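Local coordinates for RagB/SusD domain protein (PDB 5J90) that binds chitin as a SusD homolog and probably serves, like other SusD-family lipoproteins, in capturing the polysaccharide at the outer membrane, at residues Thr131-Pro136 with Arg466-Val471; Glu171-Ile176 with Ala231-Val236; Thr352-Tyr357 with Val405-Ala410. All blocks are in the same frame, centred on the assembly; numbering follows the deposited sequence.

Contact 1: residues Thr131-Pro136 with Arg466-Val471; sequences TDTFGP and RRINFV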
loop_
_atom_site.group_PDB
_atom_site.type_symbol
_atom_site.label_atom_id
_atom_site.label_comp_id
_atom_site.label_asym_id
_atom_site.label_seq_id
_atom_site.Cartn_x
_atom_site.Cartn_y
_atom_site.Cartn_z
ATOM N N THR A 131 11.901 -11.156 -4.512
ATOM C CA THR A 131 10.598 -10.522 -4.344
ATOM C C THR A 131 10.699 -9.159 -3.655
ATOM O O THR A 131 9.943 -8.239 -3.975
ATOM C CB THR A 131 9.559 -11.434 -3.654
ATOM O OG1 THR A 131 8.324 -10.719 -3.509
ATOM C CG2 THR A 131 10.016 -11.849 -2.266
ATOM N N ASP A 132 11.663 -9.001 -2.757
ATOM C CA ASP A 132 11.855 -7.700 -2.132
ATOM C C ASP A 132 12.288 -6.632 -3.129
ATOM O O ASP A 132 12.106 -5.441 -2.883
ATOM C CB ASP A 132 12.852 -7.798 -0.984
ATOM C CG ASP A 132 12.285 -8.508 0.221
ATOM O OD1 ASP A 132 11.063 -8.773 0.274
ATOM O OD2 ASP A 132 13.085 -8.792 1.134
ATOM N N THR A 133 12.853 -7.055 -4.259
ATOM C CA THR A 133 13.295 -6.138 -5.302
ATOM C C THR A 133 12.184 -5.808 -6.306
ATOM O O THR A 133 11.993 -4.648 -6.654
ATOM C CB THR A 133 14.533 -6.712 -6.019
ATOM O OG1 THR A 133 15.603 -6.822 -5.068
ATOM C CG2 THR A 133 14.984 -5.822 -7.152
ATOM N N PHE A 134 11.435 -6.825 -6.740
ATOM C CA PHE A 134 10.466 -6.660 -7.826
ATOM C C PHE A 134 9.002 -6.622 -7.393
ATOM O O PHE A 134 8.157 -6.073 -8.117
ATOM C CB PHE A 134 10.657 -7.770 -8.878
ATOM C CG PHE A 134 11.965 -7.682 -9.612
ATOM C CD1 PHE A 134 12.124 -6.785 -10.658
ATOM C CD2 PHE A 134 13.046 -8.476 -9.239
ATOM C CE1 PHE A 134 13.335 -6.675 -11.316
ATOM C CE2 PHE A 134 14.262 -8.367 -9.894
ATOM C CZ PHE A 134 14.402 -7.469 -10.935
ATOM N N GLY A 135 8.691 -7.210 -6.236
ATOM C CA GLY A 135 7.308 -7.403 -5.817
ATOM C C GLY A 135 6.816 -8.773 -6.262
ATOM O O GLY A 135 7.350 -9.797 -5.840
ATOM N N PRO A 136 5.800 -8.819 -7.135
ATOM C CA PRO A 136 5.417 -10.117 -7.695
ATOM C C PRO A 136 6.604 -10.766 -8.408
ATOM O O PRO A 136 7.386 -10.070 -9.059
ATOM C CB PRO A 136 4.315 -9.752 -8.708
ATOM C CG PRO A 136 3.780 -8.415 -8.219
ATOM C CD PRO A 136 4.984 -7.710 -7.662
ATOM N N ARG A 466 11.476 2.462 -4.750
ATOM C CA ARG A 466 10.702 1.521 -3.937
ATOM C C ARG A 466 10.779 0.095 -4.488
ATOM O O ARG A 466 10.540 -0.869 -3.761
ATOM C CB ARG A 466 9.241 1.970 -3.779
ATOM C CG ARG A 466 9.075 3.421 -3.332
ATOM C CD ARG A 466 9.899 3.816 -2.109
ATOM N NE ARG A 466 9.412 3.203 -0.871
ATOM C CZ ARG A 466 9.772 3.593 0.351
ATOM N NH1 ARG A 466 10.604 4.613 0.529
ATOM N NH2 ARG A 466 9.279 2.980 1.415
ATOM N N ARG A 467 11.096 -0.042 -5.778
ATOM C CA ARG A 467 11.222 -1.358 -6.406
ATOM C C ARG A 467 11.915 -1.198 -7.742
ATOM O O ARG A 467 12.117 -0.076 -8.209
ATOM C CB ARG A 467 9.844 -2.005 -6.636
ATOM C CG ARG A 467 9.003 -1.263 -7.682
ATOM C CD ARG A 467 7.658 -1.931 -7.906
ATOM N NE ARG A 467 7.745 -3.183 -8.669
ATOM C CZ ARG A 467 7.674 -3.260 -9.996
ATOM N NH1 ARG A 467 7.579 -2.160 -10.741
ATOM N NH2 ARG A 467 7.695 -4.452 -10.577
ATOM N N ILE A 468 12.258 -2.328 -8.359
ATOM C CA ILE A 468 12.741 -2.317 -9.738
ATOM C C ILE A 468 11.641 -2.877 -10.638
ATOM O O ILE A 468 10.891 -3.783 -10.256
ATOM C CB ILE A 468 14.078 -3.087 -9.877
ATOM C CG1 ILE A 468 15.132 -2.417 -8.993
ATOM C CG2 ILE A 468 14.535 -3.152 -11.343
ATOM C CD1 ILE A 468 16.508 -3.084 -9.021
ATOM N N ASN A 469 11.539 -2.308 -11.838
ATOM C CA ASN A 469 10.535 -2.728 -12.818
ATOM C C ASN A 469 10.839 -4.092 -13.442
ATOM O O ASN A 469 11.998 -4.527 -13.474
ATOM C CB ASN A 469 10.358 -1.658 -13.906
ATOM C CG ASN A 469 11.657 -1.323 -14.610
ATOM O OD1 ASN A 469 12.634 -0.906 -13.979
ATOM N ND2 ASN A 469 11.685 -1.522 -15.926
ATOM N N PHE A 470 9.802 -4.768 -13.918
ATOM C CA PHE A 470 9.963 -6.110 -14.477
ATOM C C PHE A 470 10.947 -6.092 -15.658
ATOM O O PHE A 470 11.054 -5.095 -16.379
ATOM C CB PHE A 470 8.598 -6.694 -14.867
ATOM C CG PHE A 470 7.663 -6.889 -13.699
ATOM C CD1 PHE A 470 8.071 -7.567 -12.561
ATOM C CD2 PHE A 470 6.363 -6.395 -13.746
ATOM C CE1 PHE A 470 7.193 -7.756 -11.486
ATOM C CE2 PHE A 470 5.488 -6.567 -12.681
ATOM C CZ PHE A 470 5.893 -7.247 -11.557
ATOM N N VAL A 471 11.670 -7.195 -15.840
ATOM C CA VAL A 471 12.876 -7.175 -16.676
ATOM C C VAL A 471 12.658 -7.512 -18.159
ATOM O O VAL A 471 11.641 -8.109 -18.555
ATOM C CB VAL A 471 13.984 -8.087 -16.082
ATOM C CG1 VAL A 471 14.261 -7.705 -14.631
ATOM C CG2 VAL A 471 13.605 -9.552 -16.197
#
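Arg-467 reaches the last turn of helix 113-134 and grips the carbonyl oxygen of Phe-134 side-on with two nitrogens. NE to Phe-134 O and NH2 to Phe-134 O are both 3.0 Å; the oxygen lies in the guanidinium plane, and NH2 approaches within the carbonyl plane, NE from above it. A chi1 of 67° puts Arg-467 CG between the backbone N and the carbonyl carbon, and a bend at chi3 places NE. Arginine suits a helix C-terminus, whose carbonyls have no further turn to donate to them. Its NH1 also forms a salt bridge with Asp-493. One residue earlier on the helix, Thr-133 O accepts from Ile-468 N, 2.9 Å away and nearly straight (169° at the hydrogen). Gly-135 ends the helix at a phi of 93°, where a CB would jam against the preceding carbonyl oxygen.

The guanidinium turns its edge to the Phe-470 ring, NH2 standing 3.4 Å above the ring's centre. Pro-136 crosses that ring at about a right angle, its CD 4.0 Å from Phe-470 CZ. Phe-134 CE1 touches both Ile-468 CG2, at 3.7 Å, and Val-471 CG1, at 3.6 Å, while Asn-469 O meets the ring's edge. The Thr-133 and Ile-468 side chains lie side by side, CG2 against CD1. Helix 83-108 packs on Phe-134, Ile-468 and Val-471, helix 479-489 on Pro-136 and Phe-470, and helix 432-442 on Thr-133.

Contact 2: residues Glu171-Ile176 with Ala231-Val236; sequences ELTKRI and AQKFGV. With EDO (1,2-ethanediol), chain F.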
loop_
_atom_site.group_PDB
_atom_site.type_symbol
_atom_site.label_atom_id
_atom_site.label_comp_id
_atom_site.label_asym_id
_atom_site.label_seq_id
_atom_site.Cartn_x
_atom_site.Cartn_y
_atom_site.Cartn_z
ATOM N N GLU A 171 11.926 -30.950 9.303
ATOM C CA GLU A 171 12.698 -32.078 8.784
ATOM C C GLU A 171 14.071 -32.172 9.443
ATOM O O GLU A 171 14.476 -33.247 9.912
ATOM C CB GLU A 171 12.842 -31.987 7.260
ATOM C CG GLU A 171 13.663 -33.116 6.646
ATOM C CD GLU A 171 12.994 -34.474 6.770
ATOM O OE1 GLU A 171 11.750 -34.534 6.701
ATOM O OE2 GLU A 171 13.715 -35.483 6.931
ATOM N N LEU A 172 14.797 -31.062 9.494
ATOM C CA LEU A 172 16.136 -31.095 10.076
ATOM C C LEU A 172 16.097 -31.306 11.589
ATOM O O LEU A 172 16.962 -31.985 12.149
ATOM C CB LEU A 172 16.926 -29.837 9.731
ATOM C CG LEU A 172 17.242 -29.673 8.245
ATOM C CD1 LEU A 172 17.990 -28.372 8.024
ATOM C CD2 LEU A 172 18.040 -30.867 7.703
ATOM N N THR A 173 15.105 -30.728 12.259
ATOM C CA THR A 173 14.980 -30.888 13.705
ATOM C C THR A 173 14.708 -32.352 14.052
ATOM O O THR A 173 15.255 -32.873 15.027
ATOM C CB THR A 173 13.894 -29.971 14.290
ATOM O OG1 THR A 173 14.283 -28.604 14.093
ATOM C CG2 THR A 173 13.730 -30.231 15.777
ATOM N N LYS A 174 13.891 -33.014 13.242
ATOM C CA LYS A 174 13.635 -34.447 13.406
ATOM C C LYS A 174 14.943 -35.245 13.377
ATOM O O LYS A 174 15.194 -36.099 14.241
ATOM C CB LYS A 174 12.691 -34.932 12.302
ATOM C CG LYS A 174 12.429 -36.425 12.294
ATOM C CD LYS A 174 11.490 -36.797 11.158
ATOM C CE LYS A 174 12.162 -36.621 9.806
ATOM N NZ LYS A 174 11.255 -37.002 8.681
ATOM N N ARG A 175 15.793 -34.952 12.398
ATOM C CA ARG A 175 17.061 -35.661 12.258
ATOM C C ARG A 175 18.028 -35.347 13.391
ATOM O O ARG A 175 18.738 -36.233 13.873
ATOM C CB ARG A 175 17.679 -35.365 10.891
ATOM C CG ARG A 175 16.837 -35.934 9.765
ATOM C CD ARG A 175 17.315 -35.496 8.394
ATOM N NE ARG A 175 16.398 -35.967 7.367
ATOM C CZ ARG A 175 16.614 -37.019 6.583
ATOM N NH1 ARG A 175 17.748 -37.705 6.676
ATOM N NH2 ARG A 175 15.698 -37.365 5.691
ATOM N N ILE A 176 18.056 -34.094 13.832
ATOM C CA ILE A 176 18.888 -33.716 14.960
ATOM C C ILE A 176 18.448 -34.449 16.224
ATOM O O ILE A 176 19.282 -34.986 16.963
ATOM C CB ILE A 176 18.850 -32.196 15.206
ATOM C CG1 ILE A 176 19.417 -31.455 13.994
ATOM C CG2 ILE A 176 19.617 -31.829 16.480
ATOM C CD1 ILE A 176 18.987 -30.005 13.914
ATOM N N ALA A 231 10.659 -19.016 19.398
ATOM C CA ALA A 231 10.154 -20.132 20.205
ATOM C C ALA A 231 10.722 -21.496 19.811
ATOM O O ALA A 231 10.696 -22.440 20.615
ATOM C CB ALA A 231 8.625 -20.171 20.150
ATOM N N GLN A 232 11.206 -21.621 18.575
ATOM C CA GLN A 232 11.748 -22.887 18.097
ATOM C C GLN A 232 12.882 -23.309 19.025
ATOM O O GLN A 232 13.593 -22.463 19.564
ATOM C CB GLN A 232 12.237 -22.739 16.646
ATOM C CG GLN A 232 12.235 -24.028 15.829
ATOM C CD GLN A 232 13.481 -24.884 16.012
ATOM O OE1 GLN A 232 14.561 -24.386 16.328
ATOM N NE2 GLN A 232 13.327 -26.190 15.802
ATOM N N LYS A 233 13.056 -24.613 19.201
ATOM C CA LYS A 233 13.976 -25.107 20.229
ATOM C C LYS A 233 15.425 -24.636 20.104
ATOM O O LYS A 233 16.146 -24.596 21.103
ATOM C CB LYS A 233 13.907 -26.634 20.367
ATOM C CG LYS A 233 14.477 -27.399 19.198
ATOM C CD LYS A 233 14.255 -28.900 19.360
ATOM C CE LYS A 233 14.979 -29.456 20.560
ATOM N NZ LYS A 233 14.756 -30.933 20.665
ATOM N N PHE A 234 15.857 -24.267 18.896
ATOM C CA PHE A 234 17.218 -23.773 18.704
ATOM C C PHE A 234 17.300 -22.245 18.659
ATOM O O PHE A 234 18.394 -21.665 18.681
ATOM C CB PHE A 234 17.850 -24.409 17.459
ATOM C CG PHE A 234 17.843 -25.912 17.490
ATOM C CD1 PHE A 234 18.465 -26.588 18.529
ATOM C CD2 PHE A 234 17.194 -26.651 16.516
ATOM C CE1 PHE A 234 18.457 -27.970 18.579
ATOM C CE2 PHE A 234 17.183 -28.032 16.563
ATOM C CZ PHE A 234 17.815 -28.691 17.601
ATOM N N GLY A 235 16.135 -21.602 18.610
ATOM C CA GLY A 235 16.055 -20.149 18.582
ATOM C C GLY A 235 16.782 -19.487 17.426
ATOM O O GLY A 235 17.038 -20.104 16.388
ATOM N N VAL A 236 17.104 -18.213 17.612
ATOM C CA VAL A 236 17.771 -17.446 16.563
ATOM C C VAL A 236 19.260 -17.251 16.884
ATOM O O VAL A 236 19.746 -17.671 17.947
ATOM C CB VAL A 236 17.047 -16.106 16.276
ATOM C CG1 VAL A 236 15.610 -16.370 15.802
ATOM C CG2 VAL A 236 17.069 -15.175 17.495
HETATM C C1 EDO F . 17.360 -16.940 22.092
HETATM O O1 EDO F . 17.878 -18.273 22.174
HETATM C C2 EDO F . 17.013 -16.610 20.645
HETATM O O2 EDO F . 15.895 -17.387 20.214
#
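Thr-173 and Ile-176, one turn apart on helix 154-177, face a type I beta turn from Gln-232 to Gly-235, the closest pair of CA atoms, Thr-173 CA and Lys-233 CA, being 8.8 Å apart. Ile-176 and Phe-234 meet tip to tip: Ile-176 CD1 lies 3.8 Å from Phe-234 CE2, and Ile-176 CG2 touches the neighbouring CZ. Branched isoleucine can offer two methyls to the ring's end. Thr-173 slides past the same ring in the opposite direction, its OG1 near the ring plane at the edge. That hydroxyl is hydrogen-bonded to Val-169 O in its own helix, and it stands 3.1 Å from Gln-232 NE2. A chi1 of -64° sets OG1 beside the backbone N and CG2 anti to it, where CG2 rests 3.9 Å from Lys-233 CD.

The turn is braced from within and from helix 196-213. Gln-232 bends at chi2 (-84°), and its OE1 accepts from Phe-234 N at 2.9 Å, the donor lying above the amide plane; Asn-204 of that helix gives the same oxygen a second bond. Lys-233 lays CG over the centre of the Phe-234 ring, 3.7 Å above its plane, while its NZ forms a salt bridge with Asp-177. Gly-235 takes the last place of the turn with positive phi, and Val-236 N donates to O2 of a 1,2-ethanediol, probably from the crystallisation liquor, at 3.0 Å.

Such a surface type I turn, leading out of helix 219-231 to pack on helix 154-177, belongs to a SusD-like fold of helices and long loops.

Contact 3: residues Thr352-Tyr357 with Val405-Ala410; sequences TAQELY and VAWDAA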
loop_
_atom_site.group_PDB
_atom_site.type_symbol
_atom_site.label_atom_id
_atom_site.label_comp_id
_atom_site.label_asym_id
_atom_site.label_seq_id
_atom_site.Cartn_x
_atom_site.Cartn_y
_atom_site.Cartn_z
ATOM N N THR A 352 14.536 -7.310 27.070
ATOM C CA THR A 352 13.965 -5.991 26.856
ATOM C C THR A 352 14.556 -5.376 25.587
ATOM O O THR A 352 15.639 -5.765 25.143
ATOM C CB THR A 352 14.268 -5.045 28.030
ATOM O OG1 THR A 352 15.679 -4.827 28.107
ATOM C CG2 THR A 352 13.759 -5.630 29.353
ATOM N N ALA A 353 13.861 -4.399 25.021
ATOM C CA ALA A 353 14.389 -3.698 23.851
ATOM C C ALA A 353 15.787 -3.135 24.114
ATOM O O ALA A 353 16.681 -3.256 23.268
ATOM C CB ALA A 353 13.434 -2.598 23.411
ATOM N N GLN A 354 15.992 -2.538 25.288
ATOM C CA GLN A 354 17.302 -1.961 25.588
ATOM C C GLN A 354 18.392 -3.028 25.656
ATOM O O GLN A 354 19.467 -2.843 25.077
ATOM C CB GLN A 354 17.324 -1.131 26.877
ATOM C CG GLN A 354 18.700 -0.452 27.066
ATOM C CD GLN A 354 18.850 0.322 28.366
ATOM O OE1 GLN A 354 17.920 0.418 29.165
ATOM N NE2 GLN A 354 20.039 0.872 28.583
ATOM N N GLU A 355 18.107 -4.139 26.334
ATOM C CA GLU A 355 19.096 -5.212 26.484
ATOM C C GLU A 355 19.508 -5.758 25.125
ATOM O O GLU A 355 20.690 -6.006 24.862
ATOM C CB GLU A 355 18.531 -6.369 27.319
ATOM C CG GLU A 355 18.322 -6.088 28.800
ATOM C CD GLU A 355 17.599 -7.229 29.507
ATOM O OE1 GLU A 355 16.852 -7.992 28.843
ATOM O OE2 GLU A 355 17.779 -7.365 30.739
ATOM N N LEU A 356 18.519 -5.955 24.256
ATOM C CA LEU A 356 18.741 -6.558 22.948
ATOM C C LEU A 356 19.489 -5.603 22.019
ATOM O O LEU A 356 20.398 -6.019 21.295
ATOM C CB LEU A 356 17.400 -6.990 22.353
ATOM C CG LEU A 356 16.790 -8.170 23.113
ATOM C CD1 LEU A 356 15.304 -8.302 22.801
ATOM C CD2 LEU A 356 17.521 -9.464 22.788
ATOM N N TYR A 357 19.139 -4.321 22.071
ATOM C CA TYR A 357 19.850 -3.275 21.335
ATOM C C TYR A 357 21.324 -3.254 21.715
ATOM O O TYR A 357 22.203 -3.269 20.845
ATOM C CB TYR A 357 19.204 -1.930 21.649
ATOM C CG TYR A 357 19.879 -0.682 21.118
ATOM C CD1 TYR A 357 19.893 -0.389 19.748
ATOM C CD2 TYR A 357 20.448 0.247 21.990
ATOM C CE1 TYR A 357 20.467 0.775 19.263
ATOM C CE2 TYR A 357 21.028 1.417 21.513
ATOM C CZ TYR A 357 21.029 1.679 20.143
ATOM O OH TYR A 357 21.576 2.832 19.641
ATOM N N VAL A 405 23.590 7.308 20.159
ATOM C CA VAL A 405 23.611 5.869 20.355
ATOM C C VAL A 405 22.869 5.453 21.623
ATOM O O VAL A 405 22.102 4.493 21.609
ATOM C CB VAL A 405 25.053 5.318 20.408
ATOM C CG1 VAL A 405 25.027 3.828 20.697
ATOM C CG2 VAL A 405 25.780 5.581 19.099
ATOM N N ALA A 406 23.094 6.177 22.722
ATOM C CA ALA A 406 22.606 5.759 24.035
ATOM C C ALA A 406 21.099 5.536 24.092
ATOM O O ALA A 406 20.320 6.357 23.604
ATOM C CB ALA A 406 23.024 6.772 25.106
ATOM N N TRP A 407 20.706 4.427 24.706
ATOM C CA TRP A 407 19.296 4.145 24.922
ATOM C C TRP A 407 18.709 5.134 25.914
ATOM O O TRP A 407 19.316 5.445 26.942
ATOM C CB TRP A 407 19.104 2.728 25.452
ATOM C CG TRP A 407 17.670 2.294 25.446
ATOM C CD1 TRP A 407 16.794 2.306 26.497
ATOM C CD2 TRP A 407 16.941 1.791 24.320
ATOM N NE1 TRP A 407 15.562 1.841 26.090
ATOM C CE2 TRP A 407 15.633 1.509 24.762
ATOM C CE3 TRP A 407 17.275 1.543 22.986
ATOM C CZ2 TRP A 407 14.657 0.999 23.911
ATOM C CZ3 TRP A 407 16.302 1.034 22.142
ATOM C CH2 TRP A 407 15.014 0.764 22.610
ATOM N N ASP A 408 17.520 5.621 25.596
ATOM C CA ASP A 408 16.752 6.473 26.491
ATOM C C ASP A 408 15.386 5.826 26.669
ATOM O O ASP A 408 14.595 5.775 25.729
ATOM C CB ASP A 408 16.608 7.864 25.872
ATOM C CG ASP A 408 15.805 8.823 26.739
ATOM O OD1 ASP A 408 15.289 8.412 27.801
ATOM O OD2 ASP A 408 15.686 10.001 26.337
ATOM N N ALA A 409 15.108 5.329 27.869
ATOM C CA ALA A 409 13.855 4.636 28.138
ATOM C C ALA A 409 12.635 5.526 27.913
ATOM O O ALA A 409 11.541 5.026 27.664
ATOM C CB ALA A 409 13.848 4.073 29.564
ATOM N N ALA A 410 12.835 6.839 28.007
ATOM C CA ALA A 410 11.739 7.802 27.919
ATOM C C ALA A 410 11.507 8.291 26.494
ATOM O O ALA A 410 10.584 9.071 26.244
ATOM C CB ALA A 410 12.014 8.986 28.841
#
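The first turn of helix 353-368, opened by a capping box between Thr-352 and Glu-355, receives the indole of Trp-407 from the loop before helix 413-428. Gln-354 lies across one face, its CB 3.5 Å from the centroid of the five-membered ring, a CH-pi contact. Its CG, anti to the backbone N (chi1 -175°), comes within 3.4 Å of Trp-407 CG, and the amide lies almost parallel to the indole, 14° from its plane. Glutamine suits this surface position: its extended chain and flat amide lie over the ring while NE2 bonds to Glu-358. Ala-353, small enough to admit the ring, touches Trp-407 CH2 with CB at 3.8 Å.

Tyr-357 meets the six-membered ring obliquely, planes at 49°, with its CD2 3.6 Å from Trp-407 CE3. Its hydroxyl donates to Val-405 O at 2.6 Å, in the carbonyl plane and on a lone pair. The broad indole of Trp-407 suits its place, resting one face on Gln-354 and Ala-353 while still reaching Tyr-357. An alanine here would remove the indole and would probably leave a gap beside Ala-353 and Tyr-357, with the Gln-354 chain freer to turn. Helix 413-428 packs on Tyr-357 and Trp-407, while helix 332-344 lies against Ala-353.

From the N terminus, contact 1 opens first, at the end of helix 113-134, and closes only at 466-471, in the loop before helix 472-477, enclosing most of the chain in one long loop. The other two contacts nest inside it. Contact 2 opens on helix 154-177, the next helix after 113-134, and closes 55 residues on, past helices 196-213 and 219-231. Contact 3 follows in series, closing a loop of similar size between helix 353-368 and the approach to helix 413-428. Contact 1 is buried, whereas contacts 2 and 3 lie farther out; their nearest atoms come within about 8 Å without touching. Contacts 1 and 3 occupy opposite sides of the chain's centre, their centres about 34 Å apart.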